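Local coordinates for flagellar biosynthesis protein FlhA (Bacillus subtilis, PDB 3MIX) that takes part in the export of flagellar proteins, providing the adaptor for coordinated delivery of late flagellar building blocks to the type III secretion system, at residues Glu33-Ser36 / Pro37-Val41; Leu43-Asp47 / Pro48-Glu52. All coordinates share one frame; numbering follows the deposited sequence.

Interaction 1: residues Glu33-Ser36 / Pro37-Val41; sequences ELKS and PESVV
Ser39 OG is the polar hub where the loop meets the turn that follows it. Lys35 NZ donates to Ser39 OG at 2.8 Å, and the backbone Lys35 N adds a weak bond to the same oxygen. The lysine chain turns back on itself to get there: CG sits between the backbone N and the carbonyl carbon (chi1 74°) and the chain bends at every later torsion. The side chain thus starts out away from the turn, and the bends bring its ammonium back to the hydroxyl.

Ser36 is the N-cap of the short, weakly bonded helix 37-40: its side-chain OG accepts weakly from Ser39 N at 3.5 Å, and the backbone adds a bond from Val40 N to Ser36 O at 3.1 Å. This turn lies at the surface, in the chain running from helix 24-31 to the first sheet strand.

Van der Waals contacts complete the turn. Leu34 CD2 reaches Ser39 O at 3.3 Å, and Val40 CG2 rests against Ser36 O at 3.2 Å. With an alanine in place of Ser39 the hydroxyl is gone, which would probably leave both Lys35 NZ and Lys35 N without this acceptor and the lysine chain freer to turn.

Interaction 2: residues Leu43-Asp47 / Pro48-Glu52; sequences LLHID and PIEFE
His45 ND1 donates to Glu50 OE1 at 2.8 Å, a His-carboxylate hydrogen bond that ties the incoming loop to the start of strand 49-53, an inner strand of the mixed four-stranded sheet. The bond is bent, with an N-H...O angle of 139°: OE1 lies at the ring's edge but tilted from its plane, and the nitrogen reaches it on the syn side, somewhat out of the carboxylate plane. Imidazole and carboxylate planes are only 20° apart, although the two side chains cross at about a right angle. Glu50 is extended beyond CG (chi2 171°), which carries its carboxylate across the turn to the ring.

The other carboxylate oxygen is held by water. Water 1 donates to Glu50 OE2 at 3.0 Å and to Asp47 O at 2.8 Å, bridging the strand's side chain to the backbone just ahead of Pro48. Asp47 CB also packs on Glu50 CG at 3.9 Å.

Further out, His45 NE2 bonds to Glu28 OE2 on helix 24-31, so both ring nitrogens have carboxylate partners and the ring's rotation is fixed; this acidic setting would probably favour a protonated imidazole. Arg92, on the neighbouring strand, makes long, weak ion pairs with Asp47 and Glu50, which may ease the crowding of their like charges. Glu52 turns its carboxylate mainly to Arg94 and Asn96, yet its OE2 still comes obliquely to within 4.4 Å of His45 CE1.

Interactions 1 and 2 follow one another along the chain, in the connection that leaves helix 24-31 and enters the sheet at strand 49-53. Their centres are about 17 Å apart, but they meet directly where Leu34 CD1 of the first packs on Leu43 CG of the second at 3.6 Å. Leu43 also touches Leu25 and Ala29 on helix 24-31, the helix that supplies Glu28 to His45, so that helix lies against the first segment of interaction 2. Interaction 1 is a surface turn about 35 Å from the centre of the chain to its own centre; interaction 2, at about 19 Å, is partly buried against the sheet.

Interaction 1: residues Glu33-Ser36 / Pro37-Val41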
loop_
_atom_site.group_PDB
_atom_site.type_symbol
_atom_site.label_atom_id
_atom_site.label_comp_id
_atom_site.label_asym_id
_atom_site.label_seq_id
_atom_site.Cartn_x
_atom_site.Cartn_y
_atom_site.Cartn_z
ATOM N N GLU A 33 -28.798 20.876 -6.658
ATOM C CA GLU A 33 -29.454 22.008 -5.995
ATOM C C GLU A 33 -28.742 22.505 -4.727
ATOM O O GLU A 33 -29.243 23.404 -4.062
ATOM C CB GLU A 33 -30.919 21.654 -5.668
ATOM C CG GLU A 33 -31.092 20.569 -4.574
ATOM C CD GLU A 33 -30.813 19.152 -5.071
ATOM O OE1 GLU A 33 -29.627 18.738 -5.122
ATOM O OE2 GLU A 33 -31.791 18.442 -5.399
ATOM N N LEU A 34 -27.580 21.938 -4.410
ATOM C CA LEU A 34 -26.897 22.179 -3.122
ATOM C C LEU A 34 -26.695 23.659 -2.749
ATOM O O LEU A 34 -25.763 24.311 -3.216
ATOM C CB LEU A 34 -25.575 21.409 -3.059
ATOM C CG LEU A 34 -25.599 19.908 -3.389
ATOM C CD1 LEU A 34 -24.270 19.261 -3.036
ATOM C CD2 LEU A 34 -26.741 19.150 -2.701
ATOM N N LYS A 35 -27.580 24.172 -1.897
ATOM C CA LYS A 35 -27.592 25.596 -1.549
ATOM C C LYS A 35 -27.747 25.855 -0.040
ATOM O O LYS A 35 -27.094 26.737 0.523
ATOM C CB LYS A 35 -28.689 26.336 -2.340
ATOM C CG LYS A 35 -30.132 26.074 -1.875
ATOM C CD LYS A 35 -30.603 24.674 -2.270
ATOM C CE LYS A 35 -31.080 23.864 -1.078
ATOM N NZ LYS A 35 -30.629 22.466 -1.202
ATOM N N SER A 36 -28.629 25.087 0.592
ATOM C CA SER A 36 -28.952 25.253 1.996
ATOM C C SER A 36 -27.835 24.636 2.846
ATOM O O SER A 36 -27.073 23.806 2.348
ATOM C CB SER A 36 -30.290 24.581 2.298
ATOM O OG SER A 36 -30.173 23.183 2.123
ATOM N N PRO A 37 -27.725 25.058 4.121
ATOM C CA PRO A 37 -26.758 24.443 5.034
ATOM C C PRO A 37 -26.830 22.911 5.064
ATOM O O PRO A 37 -25.796 22.254 5.121
ATOM C CB PRO A 37 -27.141 25.036 6.395
ATOM C CG PRO A 37 -27.677 26.373 6.066
ATOM C CD PRO A 37 -28.401 26.217 4.747
ATOM N N GLU A 38 -28.044 22.362 4.990
ATOM C CA GLU A 38 -28.261 20.915 5.152
ATOM C C GLU A 38 -27.778 20.086 3.975
ATOM O O GLU A 38 -27.314 18.967 4.170
ATOM C CB GLU A 38 -29.738 20.592 5.431
ATOM C CG GLU A 38 -30.368 21.331 6.615
ATOM C CD GLU A 38 -30.937 22.687 6.239
ATOM O OE1 GLU A 38 -31.974 22.739 5.546
ATOM O OE2 GLU A 38 -30.362 23.715 6.647
ATOM N N SER A 39 -27.877 20.627 2.762
ATOM C CA SER A 39 -27.504 19.881 1.560
ATOM C C SER A 39 -26.058 20.141 1.108
ATOM O O SER A 39 -25.481 19.353 0.345
ATOM C CB SER A 39 -28.515 20.119 0.427
ATOM O OG SER A 39 -28.216 21.268 -0.338
ATOM N N VAL A 40 -25.466 21.226 1.602
ATOM C CA VAL A 40 -24.055 21.516 1.327
ATOM C C VAL A 40 -23.090 20.532 2.013
ATOM O O VAL A 40 -22.019 20.240 1.469
ATOM C CB VAL A 40 -23.700 23.009 1.571
ATOM C CG1 VAL A 40 -22.216 23.246 1.463
ATOM C CG2 VAL A 40 -24.416 23.864 0.545
ATOM N N VAL A 41 -23.474 19.990 3.172
ATOM C CA VAL A 41 -22.632 18.967 3.838
ATOM C C VAL A 41 -22.285 17.815 2.895
ATOM O O VAL A 41 -21.199 17.257 2.979
ATOM C CB VAL A 41 -23.289 18.321 5.075
ATOM C CG1 VAL A 41 -22.239 17.969 6.101
ATOM C CG2 VAL A 41 -24.275 19.248 5.669
#

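Interaction 2: residues Leu43-Asp47 / Pro48-Glu52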
loop_
_atom_site.group_PDB
_atom_site.type_symbol
_atom_site.label_atom_id
_atom_site.label_comp_id
_atom_site.label_asym_id
_atom_site.label_seq_id
_atom_site.Cartn_x
_atom_site.Cartn_y
_atom_site.Cartn_z
ATOM N N LEU A 43 -21.571 17.804 -0.129
ATOM C CA LEU A 43 -20.332 18.130 -0.840
ATOM C C LEU A 43 -19.071 17.649 -0.118
ATOM O O LEU A 43 -18.033 17.492 -0.739
ATOM C CB LEU A 43 -20.204 19.637 -1.086
ATOM C CG LEU A 43 -20.955 20.340 -2.213
ATOM C CD1 LEU A 43 -20.669 21.813 -2.140
ATOM C CD2 LEU A 43 -20.555 19.790 -3.592
ATOM N N LEU A 44 -19.150 17.469 1.199
ATOM C CA LEU A 44 -17.992 17.014 1.966
ATOM C C LEU A 44 -17.945 15.494 1.922
ATOM O O LEU A 44 -18.645 14.815 2.685
ATOM C CB LEU A 44 -18.029 17.527 3.409
ATOM C CG LEU A 44 -18.351 19.004 3.612
ATOM C CD1 LEU A 44 -18.564 19.324 5.096
ATOM C CD2 LEU A 44 -17.294 19.899 2.981
ATOM N N HIS A 45 -17.127 14.978 1.005
ATOM C CA HIS A 45 -17.022 13.549 0.759
ATOM C C HIS A 45 -15.995 12.993 1.686
ATOM O O HIS A 45 -14.820 13.339 1.580
ATOM C CB HIS A 45 -16.574 13.274 -0.678
ATOM C CG HIS A 45 -17.628 13.574 -1.697
ATOM N ND1 HIS A 45 -18.365 12.588 -2.318
ATOM C CD2 HIS A 45 -18.085 14.752 -2.183
ATOM C CE1 HIS A 45 -19.225 13.147 -3.149
ATOM N NE2 HIS A 45 -19.072 14.458 -3.091
ATOM N N ILE A 46 -16.414 12.117 2.592
ATOM C CA ILE A 46 -15.453 11.559 3.547
ATOM C C ILE A 46 -15.397 10.014 3.486
ATOM O O ILE A 46 -14.641 9.390 4.227
ATOM C CB ILE A 46 -15.653 12.146 4.994
ATOM C CG1 ILE A 46 -17.110 12.083 5.438
ATOM C CG2 ILE A 46 -15.219 13.616 5.058
ATOM C CD1 ILE A 46 -17.387 10.973 6.363
ATOM N N ASP A 47 -16.173 9.421 2.578
ATOM C CA ASP A 47 -16.196 7.975 2.407
ATOM C C ASP A 47 -14.802 7.424 2.070
ATOM O O ASP A 47 -14.091 7.984 1.253
ATOM C CB ASP A 47 -17.189 7.569 1.321
ATOM C CG ASP A 47 -18.567 8.140 1.544
ATOM O OD1 ASP A 47 -18.783 9.326 1.223
ATOM O OD2 ASP A 47 -19.448 7.403 2.022
ATOM N N PRO A 48 -14.419 6.313 2.696
ATOM C CA PRO A 48 -13.080 5.780 2.417
ATOM C C PRO A 48 -12.849 5.409 0.956
ATOM O O PRO A 48 -11.747 5.638 0.451
ATOM C CB PRO A 48 -12.962 4.537 3.321
ATOM C CG PRO A 48 -14.232 4.371 4.011
ATOM C CD PRO A 48 -15.227 5.434 3.563
ATOM N N ILE A 49 -13.868 4.864 0.276
ATOM C CA ILE A 49 -13.727 4.440 -1.112
ATOM C C ILE A 49 -14.979 4.756 -1.903
ATOM O O ILE A 49 -16.078 4.337 -1.531
ATOM C CB ILE A 49 -13.481 2.893 -1.276
ATOM C CG1 ILE A 49 -12.383 2.357 -0.341
ATOM C CG2 ILE A 49 -13.188 2.551 -2.761
ATOM C CD1 ILE A 49 -12.145 0.816 -0.478
ATOM N N GLU A 50 -14.806 5.483 -3.003
ATOM C CA GLU A 50 -15.917 5.860 -3.835
ATOM C C GLU A 50 -15.624 5.466 -5.263
ATOM O O GLU A 50 -14.564 5.798 -5.801
ATOM C CB GLU A 50 -16.145 7.385 -3.812
ATOM C CG GLU A 50 -16.394 7.988 -2.461
ATOM C CD GLU A 50 -16.396 9.511 -2.535
ATOM O OE1 GLU A 50 -17.407 10.062 -2.993
ATOM O OE2 GLU A 50 -15.382 10.147 -2.154
ATOM N N PHE A 51 -16.588 4.793 -5.876
ATOM C CA PHE A 51 -16.543 4.469 -7.283
ATOM C C PHE A 51 -17.696 5.198 -7.962
ATOM O O PHE A 51 -18.868 4.973 -7.637
ATOM C CB PHE A 51 -16.658 2.958 -7.490
ATOM C CG PHE A 51 -16.603 2.535 -8.928
ATOM C CD1 PHE A 51 -15.380 2.358 -9.571
ATOM C CD2 PHE A 51 -17.765 2.307 -9.640
ATOM C CE1 PHE A 51 -15.322 1.969 -10.892
ATOM C CE2 PHE A 51 -17.711 1.916 -10.979
ATOM C CZ PHE A 51 -16.495 1.745 -11.597
ATOM N N GLU A 52 -17.326 6.087 -8.885
ATOM C CA GLU A 52 -18.234 6.946 -9.610
ATOM C C GLU A 52 -18.190 6.664 -11.101
ATOM O O GLU A 52 -17.119 6.448 -11.673
ATOM C CB GLU A 52 -17.861 8.406 -9.377
ATOM C CG GLU A 52 -18.022 8.849 -7.934
ATOM C CD GLU A 52 -17.783 10.337 -7.744
ATOM O OE1 GLU A 52 -17.503 11.047 -8.738
ATOM O OE2 GLU A 52 -17.868 10.801 -6.580
HETATM O O HOH W 1 -12.946 8.715 -1.250
#